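Ctr9 protein (Myceliophthora thermophila, PDB 6AF0) probably binds the RNA polymerase II complex as part of a longer protein, of which this chain is the large helical portion with tetratricopeptide repeats. Local coordinates at residues A[589-602]-A[614-626]. Sequence-based numbering, arbitrary orientation.
Sequences EYEGDIDKAIETYE and ARTRLAYIKLRRN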
loop_
_atom_site.group_PDB
_atom_site.type_symbol
_atom_site.label_atom_id
_atom_site.label_comp_id
_atom_site.label_asym_id
_atom_site.label_seq_id
_atom_site.Cartn_x
_atom_site.Cartn_y
_atom_site.Cartn_z
ATOM N N GLU A 589 -14.342 -31.961 14.274
ATOM C CA GLU A 589 -13.356 -32.976 14.004
ATOM C C GLU A 589 -11.949 -32.632 14.512
ATOM O O GLU A 589 -11.270 -33.482 15.100
ATOM C CB GLU A 589 -13.278 -33.151 12.509
ATOM C CG GLU A 589 -13.223 -34.579 12.090
ATOM C CD GLU A 589 -13.150 -34.684 10.607
ATOM O OE1 GLU A 589 -13.892 -33.952 9.904
ATOM O OE2 GLU A 589 -12.324 -35.492 10.160
ATOM N N TYR A 590 -11.505 -31.401 14.238
ATOM C CA TYR A 590 -10.196 -30.920 14.703
ATOM C C TYR A 590 -10.223 -30.982 16.201
ATOM O O TYR A 590 -9.292 -31.452 16.835
ATOM C CB TYR A 590 -9.898 -29.463 14.267
ATOM C CG TYR A 590 -9.207 -29.329 12.927
ATOM C CD1 TYR A 590 -8.126 -30.121 12.611
ATOM C CD2 TYR A 590 -9.648 -28.415 11.967
ATOM C CE1 TYR A 590 -7.502 -30.028 11.387
ATOM C CE2 TYR A 590 -9.019 -28.303 10.736
ATOM C CZ TYR A 590 -7.942 -29.118 10.447
ATOM O OH TYR A 590 -7.272 -29.056 9.229
ATOM N N GLU A 591 -11.322 -30.486 16.740
ATOM C CA GLU A 591 -11.520 -30.364 18.167
ATOM C C GLU A 591 -11.549 -31.696 18.864
ATOM O O GLU A 591 -10.974 -31.839 19.923
ATOM C CB GLU A 591 -12.843 -29.675 18.425
ATOM C CG GLU A 591 -12.856 -28.856 19.681
ATOM C CD GLU A 591 -13.984 -27.863 19.675
ATOM O OE1 GLU A 591 -14.424 -27.494 20.771
ATOM O OE2 GLU A 591 -14.433 -27.453 18.581
ATOM N N GLY A 592 -12.250 -32.666 18.289
ATOM C CA GLY A 592 -12.310 -33.979 18.891
ATOM C C GLY A 592 -13.666 -34.620 19.011
ATOM O O GLY A 592 -13.750 -35.821 18.842
ATOM N N ASP A 593 -14.723 -33.870 19.336
ATOM C CA ASP A 593 -16.054 -34.504 19.507
ATOM C C ASP A 593 -16.518 -34.815 18.102
ATOM O O ASP A 593 -17.337 -34.147 17.472
ATOM C CB ASP A 593 -17.061 -33.680 20.310
ATOM C CG ASP A 593 -16.899 -32.226 20.103
ATOM O OD1 ASP A 593 -16.814 -31.494 21.115
ATOM O OD2 ASP A 593 -16.836 -31.816 18.921
ATOM N N ILE A 594 -15.879 -35.855 17.625
ATOM C CA ILE A 594 -16.046 -36.379 16.303
ATOM C C ILE A 594 -17.473 -36.827 16.044
ATOM O O ILE A 594 -17.985 -36.652 14.959
ATOM C CB ILE A 594 -15.079 -37.554 16.122
ATOM C CG1 ILE A 594 -15.393 -38.326 14.852
ATOM C CG2 ILE A 594 -15.117 -38.494 17.332
ATOM C CD1 ILE A 594 -14.356 -39.407 14.605
ATOM N N ASP A 595 -18.125 -37.387 17.050
ATOM C CA ASP A 595 -19.489 -37.867 16.872
ATOM C C ASP A 595 -20.335 -36.699 16.412
ATOM O O ASP A 595 -21.075 -36.813 15.438
ATOM C CB ASP A 595 -20.041 -38.483 18.164
ATOM C CG ASP A 595 -19.172 -39.620 18.683
ATOM O OD1 ASP A 595 -18.968 -40.606 17.938
ATOM O OD2 ASP A 595 -18.671 -39.521 19.823
ATOM N N LYS A 596 -20.189 -35.566 17.094
ATOM C CA LYS A 596 -20.893 -34.330 16.709
ATOM C C LYS A 596 -20.451 -33.805 15.339
ATOM O O LYS A 596 -21.262 -33.322 14.532
ATOM C CB LYS A 596 -20.746 -33.253 17.787
ATOM C CG LYS A 596 -21.559 -33.570 19.039
ATOM C CD LYS A 596 -22.412 -32.392 19.486
ATOM C CE LYS A 596 -21.553 -31.242 19.991
ATOM N NZ LYS A 596 -22.377 -30.114 20.503
ATOM N N ALA A 597 -19.164 -33.940 15.060
ATOM C CA ALA A 597 -18.687 -33.681 13.705
ATOM C C ALA A 597 -19.435 -34.549 12.690
ATOM O O ALA A 597 -19.929 -34.052 11.672
ATOM C CB ALA A 597 -17.187 -33.908 13.598
ATOM N N ILE A 598 -19.523 -35.842 12.982
ATOM C CA ILE A 598 -20.259 -36.768 12.138
ATOM C C ILE A 598 -21.669 -36.228 11.928
ATOM O O ILE A 598 -22.080 -35.947 10.794
ATOM C CB ILE A 598 -20.362 -38.188 12.736
ATOM C CG1 ILE A 598 -18.986 -38.747 13.065
ATOM C CG2 ILE A 598 -21.027 -39.124 11.739
ATOM C CD1 ILE A 598 -18.998 -40.188 13.520
ATOM N N GLU A 599 -22.395 -36.041 13.024
ATOM C CA GLU A 599 -23.807 -35.656 12.920
ATOM C C GLU A 599 -23.987 -34.349 12.118
ATOM O O GLU A 599 -24.949 -34.191 11.377
ATOM C CB GLU A 599 -24.486 -35.594 14.306
ATOM C CG GLU A 599 -24.589 -34.210 14.946
ATOM C CD GLU A 599 -25.348 -34.217 16.271
ATOM O OE1 GLU A 599 -25.445 -35.296 16.898
ATOM O OE2 GLU A 599 -25.844 -33.144 16.699
ATOM N N THR A 600 -23.046 -33.427 12.240
ATOM C CA THR A 600 -23.164 -32.171 11.502
ATOM C C THR A 600 -22.934 -32.394 10.008
ATOM O O THR A 600 -23.674 -31.854 9.185
ATOM C CB THR A 600 -22.192 -31.077 11.998
ATOM O OG1 THR A 600 -20.872 -31.376 11.567
ATOM C CG2 THR A 600 -22.193 -30.948 13.499
ATOM N N TYR A 601 -21.899 -33.173 9.674
ATOM C CA TYR A 601 -21.647 -33.589 8.290
ATOM C C TYR A 601 -22.887 -34.257 7.720
ATOM O O TYR A 601 -23.372 -33.895 6.656
ATOM C CB TYR A 601 -20.485 -34.579 8.210
ATOM C CG TYR A 601 -19.094 -33.985 8.326
ATOM C CD1 TYR A 601 -18.804 -32.701 7.884
ATOM C CD2 TYR A 601 -18.042 -34.746 8.828
ATOM C CE1 TYR A 601 -17.520 -32.185 7.989
ATOM C CE2 TYR A 601 -16.766 -34.235 8.917
ATOM C CZ TYR A 601 -16.517 -32.965 8.513
ATOM O OH TYR A 601 -15.248 -32.500 8.642
ATOM N N GLU A 602 -23.410 -35.216 8.469
ATOM C CA GLU A 602 -24.618 -35.918 8.085
ATOM C C GLU A 602 -25.829 -35.009 7.887
ATOM O O GLU A 602 -26.543 -35.160 6.909
ATOM C CB GLU A 602 -24.947 -36.975 9.126
ATOM C CG GLU A 602 -23.857 -38.017 9.269
ATOM C CD GLU A 602 -24.388 -39.364 9.680
ATOM O OE1 GLU A 602 -24.924 -39.488 10.811
ATOM O OE2 GLU A 602 -24.255 -40.290 8.850
ATOM N N ALA A 614 -17.645 -33.253 2.350
ATOM C CA ALA A 614 -18.254 -33.736 3.581
ATOM C C ALA A 614 -18.141 -35.244 3.707
ATOM O O ALA A 614 -17.668 -35.746 4.706
ATOM C CB ALA A 614 -19.700 -33.319 3.664
ATOM N N ARG A 615 -18.568 -35.972 2.690
ATOM C CA ARG A 615 -18.530 -37.422 2.774
ATOM C C ARG A 615 -17.105 -37.959 2.713
ATOM O O ARG A 615 -16.830 -39.021 3.261
ATOM C CB ARG A 615 -19.402 -38.068 1.695
ATOM C CG ARG A 615 -19.305 -39.600 1.700
ATOM C CD ARG A 615 -20.441 -40.294 0.966
ATOM N NE ARG A 615 -21.723 -39.639 1.204
ATOM C CZ ARG A 615 -22.695 -39.515 0.299
ATOM N NH1 ARG A 615 -22.556 -40.003 -0.934
ATOM N NH2 ARG A 615 -23.822 -38.893 0.629
ATOM N N THR A 616 -16.209 -37.229 2.048
ATOM C CA THR A 616 -14.780 -37.569 2.049
ATOM C C THR A 616 -14.215 -37.530 3.474
ATOM O O THR A 616 -13.493 -38.444 3.878
ATOM C CB THR A 616 -13.949 -36.630 1.163
ATOM O OG1 THR A 616 -14.582 -36.433 -0.121
ATOM C CG2 THR A 616 -12.544 -37.187 0.991
ATOM N N ARG A 617 -14.548 -36.480 4.227
ATOM C CA ARG A 617 -14.213 -36.417 5.666
ATOM C C ARG A 617 -14.908 -37.530 6.436
ATOM O O ARG A 617 -14.331 -38.125 7.332
ATOM C CB ARG A 617 -14.553 -35.052 6.283
ATOM C CG ARG A 617 -13.660 -33.910 5.799
ATOM C CD ARG A 617 -12.167 -34.223 5.882
ATOM N NE ARG A 617 -11.770 -34.713 7.196
ATOM C CZ ARG A 617 -10.508 -34.893 7.594
ATOM N NH1 ARG A 617 -9.489 -34.634 6.802
ATOM N NH2 ARG A 617 -10.255 -35.330 8.807
ATOM N N LEU A 618 -16.147 -37.827 6.075
ATOM C CA LEU A 618 -16.859 -38.928 6.714
ATOM C C LEU A 618 -16.087 -40.215 6.497
ATOM O O LEU A 618 -15.868 -40.964 7.420
ATOM C CB LEU A 618 -18.297 -39.054 6.200
ATOM C CG LEU A 618 -19.318 -38.139 6.889
ATOM C CD1 LEU A 618 -20.650 -38.206 6.166
ATOM C CD2 LEU A 618 -19.506 -38.470 8.369
ATOM N N ALA A 619 -15.625 -40.432 5.277
ATOM C CA ALA A 619 -14.946 -41.675 4.930
ATOM C C ALA A 619 -13.588 -41.804 5.626
ATOM O O ALA A 619 -13.117 -42.920 5.907
ATOM C CB ALA A 619 -14.787 -41.780 3.426
ATOM N N TYR A 620 -12.961 -40.670 5.911
ATOM C CA TYR A 620 -11.707 -40.695 6.633
ATOM C C TYR A 620 -12.034 -40.987 8.107
ATOM O O TYR A 620 -11.417 -41.878 8.728
ATOM C CB TYR A 620 -10.922 -39.386 6.446
ATOM C CG TYR A 620 -9.796 -39.237 7.436
ATOM C CD1 TYR A 620 -8.644 -40.013 7.329
ATOM C CD2 TYR A 620 -9.912 -38.368 8.513
ATOM C CE1 TYR A 620 -7.620 -39.897 8.260
ATOM C CE2 TYR A 620 -8.902 -38.242 9.441
ATOM C CZ TYR A 620 -7.759 -38.999 9.321
ATOM O OH TYR A 620 -6.776 -38.842 10.276
ATOM N N ILE A 621 -13.009 -40.250 8.652
ATOM C CA ILE A 621 -13.495 -40.483 10.028
ATOM C C ILE A 621 -13.753 -41.993 10.202
ATOM O O ILE A 621 -13.433 -42.610 11.230
ATOM C CB ILE A 621 -14.797 -39.687 10.322
ATOM C CG1 ILE A 621 -14.513 -38.215 10.652
ATOM C CG2 ILE A 621 -15.555 -40.309 11.480
ATOM C CD1 ILE A 621 -15.761 -37.363 10.780
ATOM N N LYS A 622 -14.344 -42.566 9.160
ATOM C CA LYS A 622 -14.604 -44.004 9.077
ATOM C C LYS A 622 -13.353 -44.848 8.927
ATOM O O LYS A 622 -13.227 -45.895 9.568
ATOM C CB LYS A 622 -15.496 -44.300 7.878
ATOM C CG LYS A 622 -16.912 -43.804 8.039
ATOM C CD LYS A 622 -17.710 -44.751 8.910
ATOM C CE LYS A 622 -19.096 -44.187 9.202
ATOM N NZ LYS A 622 -19.359 -44.209 10.661
ATOM N N LEU A 623 -12.443 -44.423 8.057
ATOM C CA LEU A 623 -11.234 -45.191 7.867
ATOM C C LEU A 623 -10.469 -45.358 9.172
ATOM O O LEU A 623 -9.906 -46.418 9.384
ATOM C CB LEU A 623 -10.340 -44.614 6.762
ATOM C CG LEU A 623 -10.306 -45.471 5.499
ATOM C CD1 LEU A 623 -9.313 -44.933 4.475
ATOM C CD2 LEU A 623 -9.923 -46.899 5.855
ATOM N N ARG A 624 -10.475 -44.347 10.049
ATOM C CA ARG A 624 -9.766 -44.459 11.335
ATOM C C ARG A 624 -10.545 -45.219 12.403
ATOM O O ARG A 624 -9.942 -45.937 13.200
ATOM C CB ARG A 624 -9.340 -43.095 11.875
ATOM C CG ARG A 624 -7.824 -42.915 11.913
ATOM C CD ARG A 624 -7.404 -41.614 12.591
ATOM N NE ARG A 624 -7.854 -41.504 13.989
ATOM C CZ ARG A 624 -8.477 -40.450 14.529
ATOM N NH1 ARG A 624 -8.737 -39.359 13.814
ATOM N NH2 ARG A 624 -8.831 -40.476 15.811
ATOM N N ARG A 625 -11.871 -45.064 12.408
ATOM C CA ARG A 625 -12.742 -45.709 13.411
ATOM C C ARG A 625 -12.902 -47.191 13.178
ATOM O O ARG A 625 -12.941 -47.954 14.118
ATOM C CB ARG A 625 -14.143 -45.084 13.428
ATOM C CG ARG A 625 -14.766 -45.008 14.820
ATOM C CD ARG A 625 -14.491 -43.688 15.539
ATOM N NE ARG A 625 -13.111 -43.202 15.370
ATOM C CZ ARG A 625 -12.509 -42.293 16.141
ATOM N NH1 ARG A 625 -11.261 -41.936 15.868
ATOM N NH2 ARG A 625 -13.128 -41.745 17.184
ATOM N N ASN A 626 -13.027 -47.592 11.922
ATOM C CA ASN A 626 -13.289 -48.990 11.577
ATOM C C ASN A 626 -12.378 -49.467 10.457
ATOM O O ASN A 626 -12.828 -49.604 9.304
ATOM C CB ASN A 626 -14.745 -49.155 11.148
ATOM C CG ASN A 626 -15.718 -48.588 12.159
ATOM O OD1 ASN A 626 -15.672 -48.937 13.344
ATOM N ND2 ASN A 626 -16.602 -47.706 11.701
#
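Bends at chi2 and chi3 of Arg617 (chi2 -50°) fold its guanidinium back toward Glu589, whose chain reaches out extended beyond CG. The two flat groups meet with their planes 47° apart, and OE2 of Glu589 lies near the guanidinium plane at its edge. Arg617 NH2 donates to Glu589 OE2 at a modelled 2.5 Å along a fairly straight path, while Arg617 NE adds a weak, bent bond to the same oxygen at 3.1 Å. The other carboxylate oxygen, OE1, accepts from the hydroxyl of Tyr601, so one carboxylate ties together three helices: 573-591, 594-607 and 612-625.

Beside this polar cluster the helices 594-602 and 614-625 run roughly antiparallel, with a closest axis approach of 9.8 Å and 149° between their directions. Packing is knobs-into-holes both ways: Tyr601 enters among Ala614, Arg617, Leu618 and Ile621, and Ile621 among Ile594, Ile598 and Tyr601, its hole completed by Glu589 of helix 573-591. Ile621 CD1 meets the Tyr601 ring at its edge, 3.8 Å from CE2, and Ile621 CG2 lies 3.5 Å from Ile594 CD1. Ile594 CD1 also sits over the centre of one face of the Arg625 guanidinium, while Ile598 CG2 touches Leu618 CD2 at 3.8 Å.

Helix 594-607 belongs to the predicted TPR repeat 578-611, and its packing on helix 612-625 is consistent with successive helices stacking in a TPR array. With Arg617 and the Tyr601 hydroxyl both gripping it, the Glu589 carboxylate is probably stabilised in its ionised form.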